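Local coordinates for protein D-glyceraldehyde dehydrogenase (NADP(+)) (Thermoplasma acidophilum, PDB 5IZD) that oxidises D-glyceraldehyde to glycerate with NADP(+) as a homotetrameric aldehyde dehydrogenase of the non-phosphorylated Entner-Doudoroff pathway, at residues H129-Y135 with K471-Y477. Numbering follows the deposited sequence.
Sequences HRKIFQY and KNIYVDY
Asp476 OD2 is gripped side-on by two nitrogens of Arg130: NE lies 2.7 Å from OD2 and NH2 3.1 Å from it, with OD2 close to the guanidinium plane. OD2 is met on its anti side, NE from well out of the carboxylate plane. Because both nitrogens go to one oxygen and the two planes are 75° apart, the salt bridge is not the coplanar two-oxygen kind; OD1 instead bonds Ser478 OG. On the same face of the sheet, Ile132 lies alongside Tyr474 and sets CG1 over the ring, 4.0 Å from its centroid. Farther along, Gln134 NE2 meets Asn472 OD1 at 2.9 Å with an N-H...O angle of 167°, though the amide planes are well twisted from each other; Asn472 ND2 bonds Tyr446 O of the second subunit.

The backbones form an antiparallel ladder, with paired bonds at Lys131–Val475, Phe133–Ile473 and Tyr135–Lys471. This belongs to the protruding oligomerisation arm of the aldehyde dehydrogenase fold: strand 120-124 flanks 130-135, and 472-475 pair in parallel with a strand of the second subunit, continuing the sheet across the interface.

On the other face, Ile473 CD1 sits over the Tyr135 ring, 4.2 Å from its centroid, while Val475 CG2 reaches the edge of Phe133, whose ring meets Phe133 of the fourth subunit. Just past the strand end, Tyr477 has CG between its backbone N and carbonyl carbon (chi1 50°), which folds the ring back: His129 O lies 3.2 Å above its centre and also accepts from Tyr477 N (2.8 Å). Tyr477 OH accepts from Lys131 NZ (3.1 Å). An alanine at Tyr477 would keep the backbone bond but is likely to strip the ring from over His129 O and leave the Lys131 ammonium relying more heavily on Glu426 of the third subunit.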
loop_
_atom_site.group_PDB
_atom_site.type_symbol
_atom_site.label_atom_id
_atom_site.label_comp_id
_atom_site.label_asym_id
_atom_site.label_seq_id
_atom_site.Cartn_x
_atom_site.Cartn_y
_atom_site.Cartn_z
ATOM N N HIS A 129 -1.177 -10.341 22.786
ATOM C CA HIS A 129 -2.637 -10.295 22.874
ATOM C C HIS A 129 -3.211 -8.877 22.737
ATOM O O HIS A 129 -4.209 -8.551 23.368
ATOM C CB HIS A 129 -3.102 -10.976 24.159
ATOM C CG HIS A 129 -3.056 -12.463 24.079
ATOM N ND1 HIS A 129 -1.870 -13.154 24.004
ATOM C CD2 HIS A 129 -4.039 -13.390 24.006
ATOM C CE1 HIS A 129 -2.116 -14.454 23.943
ATOM N NE2 HIS A 129 -3.427 -14.620 23.927
ATOM N N ARG A 130 -2.532 -8.074 21.919
ATOM C CA ARG A 130 -2.929 -6.735 21.560
ATOM C C ARG A 130 -2.795 -6.551 20.044
ATOM O O ARG A 130 -1.829 -7.040 19.435
ATOM C CB ARG A 130 -2.046 -5.712 22.259
ATOM C CG ARG A 130 -2.467 -5.453 23.690
ATOM C CD ARG A 130 -1.453 -4.581 24.412
ATOM N NE ARG A 130 -1.863 -4.386 25.790
ATOM C CZ ARG A 130 -1.350 -3.498 26.628
ATOM N NH1 ARG A 130 -0.338 -2.719 26.274
ATOM N NH2 ARG A 130 -1.822 -3.435 27.860
ATOM N N LYS A 131 -3.750 -5.848 19.468
ATOM C CA LYS A 131 -3.687 -5.405 18.058
ATOM C C LYS A 131 -4.127 -3.948 17.979
ATOM O O LYS A 131 -4.810 -3.437 18.871
ATOM C CB LYS A 131 -4.570 -6.275 17.126
ATOM C CG LYS A 131 -4.139 -7.759 17.018
ATOM C CD LYS A 131 -2.790 -7.905 16.302
ATOM C CE LYS A 131 -2.249 -9.322 16.196
ATOM N NZ LYS A 131 -1.808 -9.882 17.513
ATOM N N ILE A 132 -3.738 -3.289 16.899
ATOM C CA ILE A 132 -4.175 -1.927 16.611
ATOM C C ILE A 132 -4.922 -1.936 15.260
ATOM O O ILE A 132 -4.349 -2.238 14.231
ATOM C CB ILE A 132 -2.975 -0.980 16.637
ATOM C CG1 ILE A 132 -2.328 -1.009 18.013
ATOM C CG2 ILE A 132 -3.413 0.463 16.299
ATOM C CD1 ILE A 132 -1.008 -0.268 18.051
ATOM N N PHE A 133 -6.215 -1.662 15.292
ATOM C CA PHE A 133 -7.035 -1.670 14.091
ATOM C C PHE A 133 -7.093 -0.241 13.568
ATOM O O PHE A 133 -7.460 0.711 14.291
ATOM C CB PHE A 133 -8.414 -2.242 14.390
ATOM C CG PHE A 133 -8.375 -3.648 14.862
ATOM C CD1 PHE A 133 -8.215 -4.686 13.966
ATOM C CD2 PHE A 133 -8.355 -3.951 16.228
ATOM C CE1 PHE A 133 -8.086 -6.002 14.414
ATOM C CE2 PHE A 133 -8.290 -5.261 16.670
ATOM C CZ PHE A 133 -8.147 -6.295 15.753
ATOM N N GLN A 134 -6.749 -0.055 12.304
ATOM C CA GLN A 134 -6.865 1.290 11.726
ATOM C C GLN A 134 -7.952 1.339 10.691
ATOM O O GLN A 134 -7.802 0.777 9.655
ATOM C CB GLN A 134 -5.513 1.704 11.188
ATOM C CG GLN A 134 -4.497 1.734 12.316
ATOM C CD GLN A 134 -3.116 2.040 11.874
ATOM O OE1 GLN A 134 -2.629 1.506 10.880
ATOM N NE2 GLN A 134 -2.450 2.905 12.611
ATOM N N TYR A 135 -9.053 2.019 10.990
ATOM C CA TYR A 135 -10.197 2.094 10.082
ATOM C C TYR A 135 -10.111 3.386 9.279
ATOM O O TYR A 135 -9.586 4.366 9.768
ATOM C CB TYR A 135 -11.526 2.142 10.852
ATOM C CG TYR A 135 -12.002 0.856 11.437
ATOM C CD1 TYR A 135 -11.135 -0.172 11.741
ATOM C CD2 TYR A 135 -13.359 0.659 11.713
ATOM C CE1 TYR A 135 -11.589 -1.334 12.297
ATOM C CE2 TYR A 135 -13.805 -0.531 12.275
ATOM C CZ TYR A 135 -12.904 -1.519 12.565
ATOM O OH TYR A 135 -13.238 -2.715 13.125
ATOM N N LYS A 471 -8.589 6.205 11.837
ATOM C CA LYS A 471 -8.805 6.247 13.309
ATOM C C LYS A 471 -8.294 4.908 13.838
ATOM O O LYS A 471 -8.372 3.923 13.106
ATOM C CB LYS A 471 -10.305 6.434 13.621
ATOM C CG LYS A 471 -11.139 5.215 13.410
ATOM C CD LYS A 471 -12.620 5.441 13.371
ATOM C CE LYS A 471 -13.242 6.135 14.562
ATOM N NZ LYS A 471 -13.275 5.337 15.824
ATOM N N ASN A 472 -7.805 4.863 15.081
ATOM C CA ASN A 472 -7.196 3.650 15.650
ATOM C C ASN A 472 -8.035 3.099 16.785
ATOM O O ASN A 472 -8.592 3.846 17.601
ATOM C CB ASN A 472 -5.778 3.879 16.236
ATOM C CG ASN A 472 -4.885 4.756 15.358
ATOM O OD1 ASN A 472 -3.973 4.271 14.662
ATOM N ND2 ASN A 472 -5.146 6.075 15.391
ATOM N N ILE A 473 -8.053 1.785 16.858
ATOM C CA ILE A 473 -8.634 1.106 17.970
ATOM C C ILE A 473 -7.574 0.113 18.506
ATOM O O ILE A 473 -7.183 -0.803 17.806
ATOM C CB ILE A 473 -9.935 0.390 17.587
ATOM C CG1 ILE A 473 -10.915 1.374 16.908
ATOM C CG2 ILE A 473 -10.569 -0.202 18.821
ATOM C CD1 ILE A 473 -10.821 1.430 15.395
ATOM N N TYR A 474 -7.177 0.322 19.754
ATOM C CA TYR A 474 -6.146 -0.433 20.432
ATOM C C TYR A 474 -6.925 -1.421 21.273
ATOM O O TYR A 474 -7.709 -1.012 22.133
ATOM C CB TYR A 474 -5.341 0.490 21.346
ATOM C CG TYR A 474 -4.287 1.382 20.682
ATOM C CD1 TYR A 474 -4.641 2.487 19.927
ATOM C CD2 TYR A 474 -2.916 1.103 20.854
ATOM C CE1 TYR A 474 -3.697 3.294 19.324
ATOM C CE2 TYR A 474 -1.938 1.925 20.296
ATOM C CZ TYR A 474 -2.339 3.010 19.506
ATOM O OH TYR A 474 -1.346 3.789 18.998
ATOM N N VAL A 475 -6.769 -2.713 21.038
ATOM C CA VAL A 475 -7.539 -3.675 21.806
ATOM C C VAL A 475 -6.578 -4.583 22.553
ATOM O O VAL A 475 -5.624 -5.049 21.958
ATOM C CB VAL A 475 -8.448 -4.541 20.911
ATOM C CG1 VAL A 475 -9.228 -5.528 21.782
ATOM C CG2 VAL A 475 -9.465 -3.694 20.140
ATOM N N ASP A 476 -6.857 -4.822 23.841
ATOM C CA ASP A 476 -6.162 -5.837 24.646
ATOM C C ASP A 476 -7.137 -6.976 24.908
ATOM O O ASP A 476 -8.109 -6.824 25.583
ATOM C CB ASP A 476 -5.671 -5.229 25.954
ATOM C CG ASP A 476 -4.769 -6.198 26.787
ATOM O OD1 ASP A 476 -5.181 -7.353 27.031
ATOM O OD2 ASP A 476 -3.669 -5.798 27.221
ATOM N N TYR A 477 -6.819 -8.151 24.414
ATOM C CA TYR A 477 -7.633 -9.336 24.632
ATOM C C TYR A 477 -6.886 -10.477 25.362
ATOM O O TYR A 477 -7.211 -11.656 25.227
ATOM C CB TYR A 477 -8.146 -9.839 23.313
ATOM C CG TYR A 477 -7.117 -10.007 22.234
ATOM C CD1 TYR A 477 -6.815 -8.944 21.387
ATOM C CD2 TYR A 477 -6.463 -11.249 22.019
ATOM C CE1 TYR A 477 -5.878 -9.078 20.380
ATOM C CE2 TYR A 477 -5.541 -11.400 20.999
ATOM C CZ TYR A 477 -5.270 -10.304 20.174
ATOM O OH TYR A 477 -4.390 -10.377 19.127
#